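Local coordinates for beta-lactamase/D-alanine Carboxypeptidase (Yersinia pestis, PDB 3RJU), which probably acts as a serine beta-lactamase or D-alanine carboxypeptidase of the penicillin-binding-protein type, cleaving beta-lactams or D-alanyl peptide ends, at residues T6-D11 and Q35-R39; L57-I63 and G305-T311. All blocks are in the same frame, centred on the assembly; numbering follows the deposited sequence.

Contact 1 (T6-D11 and Q35-R39)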
ATOM      1  N   THR A   6      18.443 -19.398  -4.169  1.00 11.82           N
ATOM      2  CA  THR A   6      17.273 -18.531  -4.059  1.00 11.50           C
ATOM      3  C   THR A   6      15.960 -19.236  -4.400  1.00 10.95           C
ATOM      4  O   THR A   6      15.001 -19.159  -3.648  1.00 11.09           O
ATOM      5  CB  THR A   6      17.416 -17.305  -4.971  1.00 12.61           C
ATOM      6  OG1 THR A   6      18.705 -16.715  -4.761  1.00 14.43           O
ATOM      7  CG2 THR A   6      16.338 -16.283  -4.667  1.00 13.67           C
ATOM      8  N   SER A   7      15.928 -19.884  -5.566  1.00 12.79           N
ATOM      9  CA  SER A   7      14.744 -20.587  -6.042  1.00 13.18           C
ATOM     10  C   SER A   7      14.328 -21.704  -5.044  1.00 11.46           C
ATOM     11  O   SER A   7      13.142 -21.871  -4.705  1.00 11.14           O
ATOM     12  CB  SER A   7      15.080 -21.194  -7.404  1.00 18.63           C
ATOM     13  OG  SER A   7      13.977 -21.892  -7.908  1.00 25.71           O
ATOM     14  N   GLN A   8      15.301 -22.485  -4.589  0.74 12.76           N
ATOM     15  CA  GLN A   8      15.014 -23.553  -3.634  0.74 10.91           C
ATOM     16  C   GLN A   8      14.500 -23.022  -2.276  0.74 10.46           C
ATOM     17  O   GLN A   8      13.627 -23.639  -1.641  0.74 10.22           O
ATOM     18  CB  GLN A   8      16.235 -24.477  -3.456  0.74 11.84           C
ATOM     19  CG  GLN A   8      16.566 -25.372  -4.669  0.74 12.43           C
ATOM     20  CD  GLN A   8      17.284 -24.635  -5.804  0.74 14.31           C
ATOM     21  OE1 GLN A   8      17.653 -23.464  -5.667  0.74 13.78           O
ATOM     22  NE2 GLN A   8      17.505 -25.329  -6.918  0.74 15.96           N
ATOM     23  N   ILE A   9      15.026 -21.885  -1.822  1.00 12.02           N
ATOM     24  CA  ILE A   9      14.527 -21.294  -0.589  1.00 10.52           C
ATOM     25  C   ILE A   9      13.078 -20.830  -0.779  1.00 10.65           C
ATOM     26  O   ILE A   9      12.206 -21.076   0.076  1.00 11.15           O
ATOM     27  CB  ILE A   9      15.432 -20.140  -0.123  1.00  9.73           C
ATOM     28  CG1 ILE A   9      16.805 -20.678   0.312  1.00 10.45           C
ATOM     29  CG2 ILE A   9      14.755 -19.349   1.021  1.00  9.92           C
ATOM     30  CD1 ILE A   9      17.885 -19.591   0.495  1.00 11.29           C
ATOM     31  N   VAL A  10      12.798 -20.184  -1.905  1.00  9.89           N
ATOM     32  CA  VAL A  10      11.428 -19.778  -2.178  1.00  9.74           C
ATOM     33  C   VAL A  10      10.497 -20.994  -2.157  1.00  9.48           C
ATOM     34  O   VAL A  10       9.401 -20.940  -1.584  1.00  9.41           O
ATOM     35  CB  VAL A  10      11.310 -18.999  -3.507  1.00  9.20           C
ATOM     36  CG1 VAL A  10       9.841 -18.749  -3.866  1.00  9.94           C
ATOM     37  CG2 VAL A  10      12.060 -17.658  -3.402  1.00  9.30           C
ATOM     38  N   ASP A  11      10.950 -22.087  -2.767  1.00 10.92           N
ATOM     39  CA  ASP A  11      10.156 -23.316  -2.796  1.00 12.08           C
ATOM     40  C   ASP A  11       9.920 -23.952  -1.428  1.00 12.50           C
ATOM     41  O   ASP A  11       8.990 -24.734  -1.267  1.00 13.13           O
ATOM     42  CB  ASP A  11      10.804 -24.347  -3.715  1.00 14.62           C
ATOM     43  CG  ASP A  11      10.682 -23.980  -5.171  1.00 21.29           C
ATOM     44  OD1 ASP A  11       9.797 -23.161  -5.517  1.00 23.95           O
ATOM     45  OD2 ASP A  11      11.472 -24.528  -5.967  1.00 25.38           O
ATOM     46  N   GLN A  35      18.340 -12.013  -8.590  1.00 12.01           N
ATOM     47  CA  GLN A  35      17.395 -13.109  -8.782  1.00 13.92           C
ATOM     48  C   GLN A  35      15.976 -12.593  -8.708  1.00 12.99           C
ATOM     49  O   GLN A  35      15.631 -11.826  -7.807  1.00 14.32           O
ATOM     50  CB  GLN A  35      17.570 -14.183  -7.702  1.00 15.78           C
ATOM     51  CG  GLN A  35      18.956 -14.757  -7.607  1.00 18.55           C
ATOM     52  CD  GLN A  35      19.517 -15.109  -8.957  1.00 22.08           C
ATOM     53  OE1 GLN A  35      18.978 -15.959  -9.664  1.00 23.76           O
ATOM     54  NE2 GLN A  35      20.595 -14.432  -9.342  1.00 23.54           N
ATOM     55  N   VAL A  36      15.155 -13.006  -9.667  1.00 13.46           N
ATOM     56  CA  VAL A  36      13.718 -12.802  -9.573  1.00 12.86           C
ATOM     57  C   VAL A  36      13.049 -14.170  -9.639  1.00 12.63           C
ATOM     58  O   VAL A  36      13.251 -14.924 -10.596  1.00 14.78           O
ATOM     59  CB  VAL A  36      13.193 -11.900 -10.705  1.00 14.31           C
ATOM     60  CG1 VAL A  36      11.649 -11.828 -10.665  1.00 15.47           C
ATOM     61  CG2 VAL A  36      13.820 -10.507 -10.605  1.00 15.19           C
ATOM     62  N   VAL A  37      12.256 -14.490  -8.621  1.00 11.90           N
ATOM     63  CA  VAL A  37      11.575 -15.780  -8.552  1.00 11.60           C
ATOM     64  C   VAL A  37      10.085 -15.501  -8.450  1.00 10.85           C
ATOM     65  O   VAL A  37       9.633 -14.777  -7.562  1.00 13.01           O
ATOM     66  CB  VAL A  37      12.039 -16.628  -7.345  1.00 12.59           C
ATOM     67  CG1 VAL A  37      11.319 -17.987  -7.327  1.00 13.13           C
ATOM     68  CG2 VAL A  37      13.553 -16.842  -7.386  1.00 13.83           C
ATOM     69  N   ASN A  38       9.331 -16.038  -9.403  1.00 11.86           N
ATOM     70  CA  ASN A  38       7.883 -15.909  -9.429  1.00 11.74           C
ATOM     71  C   ASN A  38       7.227 -17.258  -9.202  1.00 11.89           C
ATOM     72  O   ASN A  38       7.676 -18.256  -9.768  1.00 13.33           O
ATOM     73  CB  ASN A  38       7.422 -15.358 -10.777  1.00 13.30           C
ATOM     74  CG  ASN A  38       7.759 -13.903 -10.951  1.00 17.32           C
ATOM     75  OD1 ASN A  38       7.208 -13.050 -10.260  1.00 19.86           O
ATOM     76  ND2 ASN A  38       8.652 -13.604 -11.883  1.00 20.74           N
ATOM     77  N   ARG A  39       6.175 -17.288  -8.390  1.00 11.57           N
ATOM     78  CA  ARG A  39       5.388 -18.507  -8.216  1.00 11.41           C
ATOM     79  C   ARG A  39       3.914 -18.123  -8.270  1.00 11.65           C
ATOM     80  O   ARG A  39       3.519 -17.049  -7.793  1.00 13.86           O
ATOM     81  CB  ARG A  39       5.697 -19.204  -6.878  1.00 12.90           C
ATOM     82  CG  ARG A  39       7.132 -19.694  -6.725  1.00 12.46           C
ATOM     83  CD  ARG A  39       7.465 -20.781  -7.734  1.00 13.51           C
ATOM     84  NE  ARG A  39       8.791 -21.348  -7.493  1.00 15.84           N
ATOM     85  CZ  ARG A  39       9.848 -21.110  -8.256  1.00 18.65           C
ATOM     86  NH1 ARG A  39       9.724 -20.330  -9.321  1.00 19.29           N
ATOM     87  NH2 ARG A  39      11.019 -21.672  -7.970  1.00 21.85           N
TER
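The first turns of helix 6-20 run beside edge strand 35-42 with their short axes 9.0 Å apart and 32° from parallel, Ser7 and Val37 bringing their CA atoms within 6.3 Å. This is helix-on-sheet packing at the margin of the alpha-beta sandwich of the beta-lactamase fold. Alternate strand residues Gln35, Val37 and Arg39 face the helix, which meets them with Thr6, Ser7, Val10 and Asp11. Two valines make the apolar centre, tip to tip, Val10 CG1 lying 3.8 Å from Val37 CG1; their short, branched side chains present methyls to each other between helix and strand, and Val10 also rests on Leu28 and Val30 of strand 25-32. The other Val37 branch, CG2, slides past Thr6 CG2 at 3.9 Å. Thr6 suits this end because its methyl serves the apolar seam while OG1, held by Ser1 OG and Asn2 O, lies against the aliphatic CG of Gln35. Toward the solvent the contact turns polar. The Arg39 chain bends at CB-CG (chi2 -64°), which folds the guanidinium back over Val37, whose CG1 sits 3.4 Å above its plane near the rim. Arg39 NH1 bonds to Asn38 O at 2.9 Å, helping to fix the rotation of the group, and its NH2 makes a weak bond to Ser7 OG. Asp11 supplies the countercharge. Its OD1 alone takes both bonds of a side-on salt bridge, from Arg39 NH2 at 3.1 Å and, through the syn lone pair, from Arg39 NE at 2.9 Å, with an N-H...O angle of 158°.

Contact 2 (L57-I63 and G305-T311). With CIT (citric acid), chain B.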
ATOM      1  N   LEU A  57      -4.929  -9.408 -13.287  1.00 10.12           N
ATOM      2  CA  LEU A  57      -5.240  -8.161 -12.591  1.00 10.90           C
ATOM      3  C   LEU A  57      -5.548  -8.467 -11.137  1.00  9.94           C
ATOM      4  O   LEU A  57      -6.228  -9.453 -10.815  1.00 10.34           O
ATOM      5  CB  LEU A  57      -6.405  -7.397 -13.244  1.00 11.65           C
ATOM      6  CG  LEU A  57      -6.340  -5.873 -13.056  1.00 11.65           C
ATOM      7  CD1 LEU A  57      -5.179  -5.287 -13.855  1.00 11.79           C
ATOM      8  CD2 LEU A  57      -7.656  -5.192 -13.439  1.00 11.39           C
ATOM      9  N   ILE A  58      -5.063  -7.602 -10.263  1.00 10.09           N
ATOM     10  CA  ILE A  58      -5.275  -7.753  -8.831  1.00  9.64           C
ATOM     11  C   ILE A  58      -5.666  -6.400  -8.241  1.00  8.51           C
ATOM     12  O   ILE A  58      -5.356  -5.352  -8.827  1.00 10.34           O
ATOM     13  CB  ILE A  58      -4.000  -8.260  -8.128  1.00  8.97           C
ATOM     14  CG1 ILE A  58      -2.846  -7.258  -8.271  1.00  9.06           C
ATOM     15  CG2 ILE A  58      -3.580  -9.618  -8.694  1.00 10.59           C
ATOM     16  CD1 ILE A  58      -1.536  -7.725  -7.612  1.00  9.40           C
ATOM     17  N   ARG A  59      -6.348  -6.421  -7.099  1.00  9.21           N
ATOM     18  CA  ARG A  59      -6.472  -5.216  -6.279  1.00  9.20           C
ATOM     19  C   ARG A  59      -5.319  -5.205  -5.286  1.00  9.05           C
ATOM     20  O   ARG A  59      -5.165  -6.156  -4.496  1.00 10.62           O
ATOM     21  CB  ARG A  59      -7.795  -5.198  -5.510  1.00  8.56           C
ATOM     22  CG  ARG A  59      -9.037  -5.266  -6.407  1.00 10.53           C
ATOM     23  CD  ARG A  59     -10.294  -5.034  -5.583  1.00 11.26           C
ATOM     24  NE  ARG A  59     -11.538  -5.286  -6.314  1.00 11.06           N
ATOM     25  CZ  ARG A  59     -12.270  -4.347  -6.915  1.00 12.88           C
ATOM     26  NH1 ARG A  59     -11.896  -3.066  -6.900  1.00 13.48           N
ATOM     27  NH2 ARG A  59     -13.397  -4.690  -7.521  1.00 13.99           N
ATOM     28  N   ILE A  60      -4.490  -4.160  -5.311  1.00  7.43           N
ATOM     29  CA  ILE A  60      -3.399  -4.124  -4.337  1.00  8.09           C
ATOM     30  C   ILE A  60      -3.838  -3.551  -2.990  1.00  9.20           C
ATOM     31  O   ILE A  60      -3.074  -3.569  -2.021  1.00  9.66           O
ATOM     32  CB  ILE A  60      -2.125  -3.400  -4.869  1.00  9.45           C
ATOM     33  CG1 ILE A  60      -2.349  -1.884  -4.999  1.00  9.52           C
ATOM     34  CG2 ILE A  60      -1.680  -4.007  -6.211  1.00 10.73           C
ATOM     35  CD1 ILE A  60      -1.062  -1.130  -5.405  1.00 12.15           C
ATOM     36  N   ALA A  61      -5.073  -3.060  -2.928  1.00  9.20           N
ATOM     37  CA  ALA A  61      -5.611  -2.510  -1.691  1.00  9.33           C
ATOM     38  C   ALA A  61      -4.622  -1.491  -1.126  1.00  8.18           C
ATOM     39  O   ALA A  61      -4.108  -0.672  -1.878  1.00  8.98           O
ATOM     40  CB  ALA A  61      -5.946  -3.629  -0.672  1.00  9.58           C
ATOM     41  N   SER A  62      -4.321  -1.549   0.169  1.00  8.31           N
ATOM     42  CA  SER A  62      -3.554  -0.465   0.809  1.00  9.08           C
ATOM     43  C   SER A  62      -2.066  -0.373   0.443  1.00  8.00           C
ATOM     44  O   SER A  62      -1.359   0.525   0.914  1.00  8.89           O
ATOM     45  CB  SER A  62      -3.744  -0.482   2.330  1.00  9.71           C
ATOM     46  OG  SER A  62      -5.104  -0.232   2.652  1.00 10.26           O
ATOM     47  N   ILE A  63      -1.566  -1.277  -0.394  1.00  7.89           N
ATOM     48  CA  ILE A  63      -0.240  -1.040  -0.974  1.00  7.26           C
ATOM     49  C   ILE A  63      -0.304   0.311  -1.715  1.00  7.90           C
ATOM     50  O   ILE A  63       0.709   1.008  -1.874  1.00  8.51           O
ATOM     51  CB  ILE A  63       0.195  -2.193  -1.943  1.00  8.17           C
ATOM     52  CG1 ILE A  63       0.237  -3.542  -1.210  1.00 10.30           C
ATOM     53  CG2 ILE A  63       1.536  -1.906  -2.556  1.00  9.28           C
ATOM     54  CD1 ILE A  63       1.158  -3.587  -0.021  1.00 11.38           C
ATOM     55  N   GLY A 305      -5.760  -5.239   2.326  1.00  9.66           N
ATOM     56  CA  GLY A 305      -6.872  -6.160   2.212  1.00 10.67           C
ATOM     57  C   GLY A 305      -8.091  -5.418   1.718  1.00 11.15           C
ATOM     58  O   GLY A 305      -8.449  -4.390   2.280  1.00 13.80           O
ATOM     59  N   GLY A 306      -8.733  -5.933   0.672  1.00 10.28           N
ATOM     60  CA  GLY A 306     -10.023  -5.409   0.247  1.00 11.10           C
ATOM     61  C   GLY A 306     -10.546  -6.103  -0.990  1.00 10.94           C
ATOM     62  O   GLY A 306      -9.767  -6.595  -1.801  1.00 11.08           O
ATOM     63  N   GLY A 307     -11.870  -6.158  -1.117  1.00 11.46           N
ATOM     64  CA  GLY A 307     -12.513  -6.719  -2.297  1.00 11.57           C
ATOM     65  C   GLY A 307     -12.134  -8.165  -2.586  1.00 12.61           C
ATOM     66  O   GLY A 307     -12.078  -8.574  -3.749  1.00 13.13           O
ATOM     67  N   GLY A 308     -11.866  -8.944  -1.540  1.00 11.97           N
ATOM     68  CA  GLY A 308     -11.531 -10.348  -1.718  1.00 10.89           C
ATOM     69  C   GLY A 308     -10.044 -10.601  -1.904  1.00  9.94           C
ATOM     70  O   GLY A 308      -9.621 -11.760  -2.030  1.00 11.01           O
ATOM     71  N   PHE A 309      -9.249  -9.522  -1.928  1.00  9.74           N
ATOM     72  CA  PHE A 309      -7.791  -9.620  -2.061  1.00  8.98           C
ATOM     73  C   PHE A 309      -7.118  -9.326  -0.738  1.00  9.35           C
ATOM     74  O   PHE A 309      -7.576  -8.460   0.019  1.00  9.91           O
ATOM     75  CB  PHE A 309      -7.248  -8.611  -3.081  1.00  9.63           C
ATOM     76  CG  PHE A 309      -7.555  -8.965  -4.508  1.00  8.59           C
ATOM     77  CD1 PHE A 309      -6.624  -9.650  -5.294  1.00  8.41           C
ATOM     78  CD2 PHE A 309      -8.793  -8.661  -5.045  1.00  8.67           C
ATOM     79  CE1 PHE A 309      -6.916  -9.994  -6.599  1.00  9.87           C
ATOM     80  CE2 PHE A 309      -9.093  -8.998  -6.359  1.00  9.58           C
ATOM     81  CZ  PHE A 309      -8.148  -9.674  -7.131  1.00 10.82           C
ATOM     82  N   ILE A 310      -6.014 -10.019  -0.482  1.00  7.75           N
ATOM     83  CA  ILE A 310      -5.070  -9.598   0.550  1.00  7.20           C
ATOM     84  C   ILE A 310      -3.673  -9.503  -0.060  1.00  7.05           C
ATOM     85  O   ILE A 310      -3.291 -10.317  -0.913  1.00  8.96           O
ATOM     86  CB  ILE A 310      -5.065 -10.507   1.798  1.00  7.73           C
ATOM     87  CG1 ILE A 310      -4.859 -11.988   1.429  1.00  7.22           C
ATOM     88  CG2 ILE A 310      -6.351 -10.282   2.616  1.00 10.20           C
ATOM     89  CD1 ILE A 310      -4.644 -12.851   2.663  1.00  8.50           C
ATOM     90  N   THR A 311      -2.916  -8.492   0.360  1.00  7.82           N
ATOM     91  CA  THR A 311      -1.601  -8.253  -0.196  1.00  8.67           C
ATOM     92  C   THR A 311      -0.619  -7.940   0.911  1.00  8.29           C
ATOM     93  O   THR A 311      -0.989  -7.472   1.990  1.00  8.63           O
ATOM     94  CB  THR A 311      -1.598  -7.052  -1.182  1.00  8.72           C
ATOM     95  OG1 THR A 311      -2.267  -5.943  -0.581  1.00  9.63           O
ATOM     96  CG2 THR A 311      -2.319  -7.398  -2.480  1.00  9.81           C
TER
HETATM   97  C1  CIT B 391      -8.025  -4.902   7.570  1.00 16.34           C
HETATM   98  O1  CIT B 391      -8.515  -5.718   6.748  1.00 16.67           O
HETATM   99  O2  CIT B 391      -8.804  -4.244   8.275  1.00 20.97           O
HETATM  100  C2  CIT B 391      -6.535  -4.714   7.718  1.00 12.19           C
HETATM  101  C3  CIT B 391      -6.070  -3.507   6.896  1.00 10.16           C
HETATM  102  O7  CIT B 391      -6.684  -2.322   7.456  1.00 13.00           O
HETATM  103  C4  CIT B 391      -6.489  -3.646   5.429  1.00  9.55           C
HETATM  104  C5  CIT B 391      -6.014  -2.477   4.587  1.00 11.50           C
HETATM  105  O3  CIT B 391      -5.858  -2.585   3.355  1.00  9.62           O
HETATM  106  O4  CIT B 391      -5.772  -1.372   5.135  1.00 12.87           O
HETATM  107  C6  CIT B 391      -4.566  -3.388   7.029  1.00 12.77           C
HETATM  108  O5  CIT B 391      -3.831  -4.184   6.411  1.00 12.34           O
HETATM  109  O6  CIT B 391      -4.081  -2.504   7.789  1.00 12.23           O
HETATM  110  O   HOH W   1     -12.909  -7.694  -6.090  1.00 11.98           O
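Phe309 lays one face of its ring across the backbone of strand 58-59, with Arg59 N 3.5 Å above the ring plane and over its centre. Ile58 CB comes to CE1 of Phe309 at 3.7 Å, while Arg59 CB and CG lie above that same face just beyond its CD2-CE2 rim, the side chains crossing at about a right angle; a broad flat ring is suited to covering a peptide and two side chains. The Arg59 chain is extended from CG to NE, carrying its charged end beyond the ring. There Arg59 NE donates to a water at 2.8 Å that donates to Gly307 O, and NH2 is held by the carbonyls of Ser215 and Arg216. In the type I' turn from Gly306 to Phe309, Gly307 and Gly308 take positive phi (58° and 89°), which glycine adopts readily, and Gly307 lets the Arg59 chain pass close by. Thr311 OG1 donates to Ile60 O at 2.9 Å, from above the carbonyl plane, and Ile63 N from its other face. Ala61 is small enough to let its CB approach Gly305 N to 3.4 Å. Beside it, Ser62 OG at 2.6 Å and Gly305 N at 2.8 Å both bond to O3 of a citrate, probably from the crystallisation liquor. With Lys65 and Tyr159 close to Ser62, this is consistent with the SxxK serine site of beta-lactamases and penicillin-binding proteins, where such a strand NH commonly contributes to the oxyanion hole.

Overall arrangement
From the N terminus, helix 6-20 leads into strand 25-32 and turns back as strand 35-42, so contact 1 closes a loop of 23 residues and ties the first helix to one edge of the antiparallel sheet. The chain then reaches strand 58-59, where contact 2 opens; it closes only after 241 residues, including the helical region that begins with helix 64-77, at the hairpin of strands 299-306 and 309-316. The two loops are in series and neither encloses the other. Both reach the same sheet, at its margin and interior, centres 23 Å apart: contact 1 fastens the N-terminal helix to the sheet, contact 2 ties strand 58-59 and the start of helix 64-77 to the interior hairpin, beside the citrate.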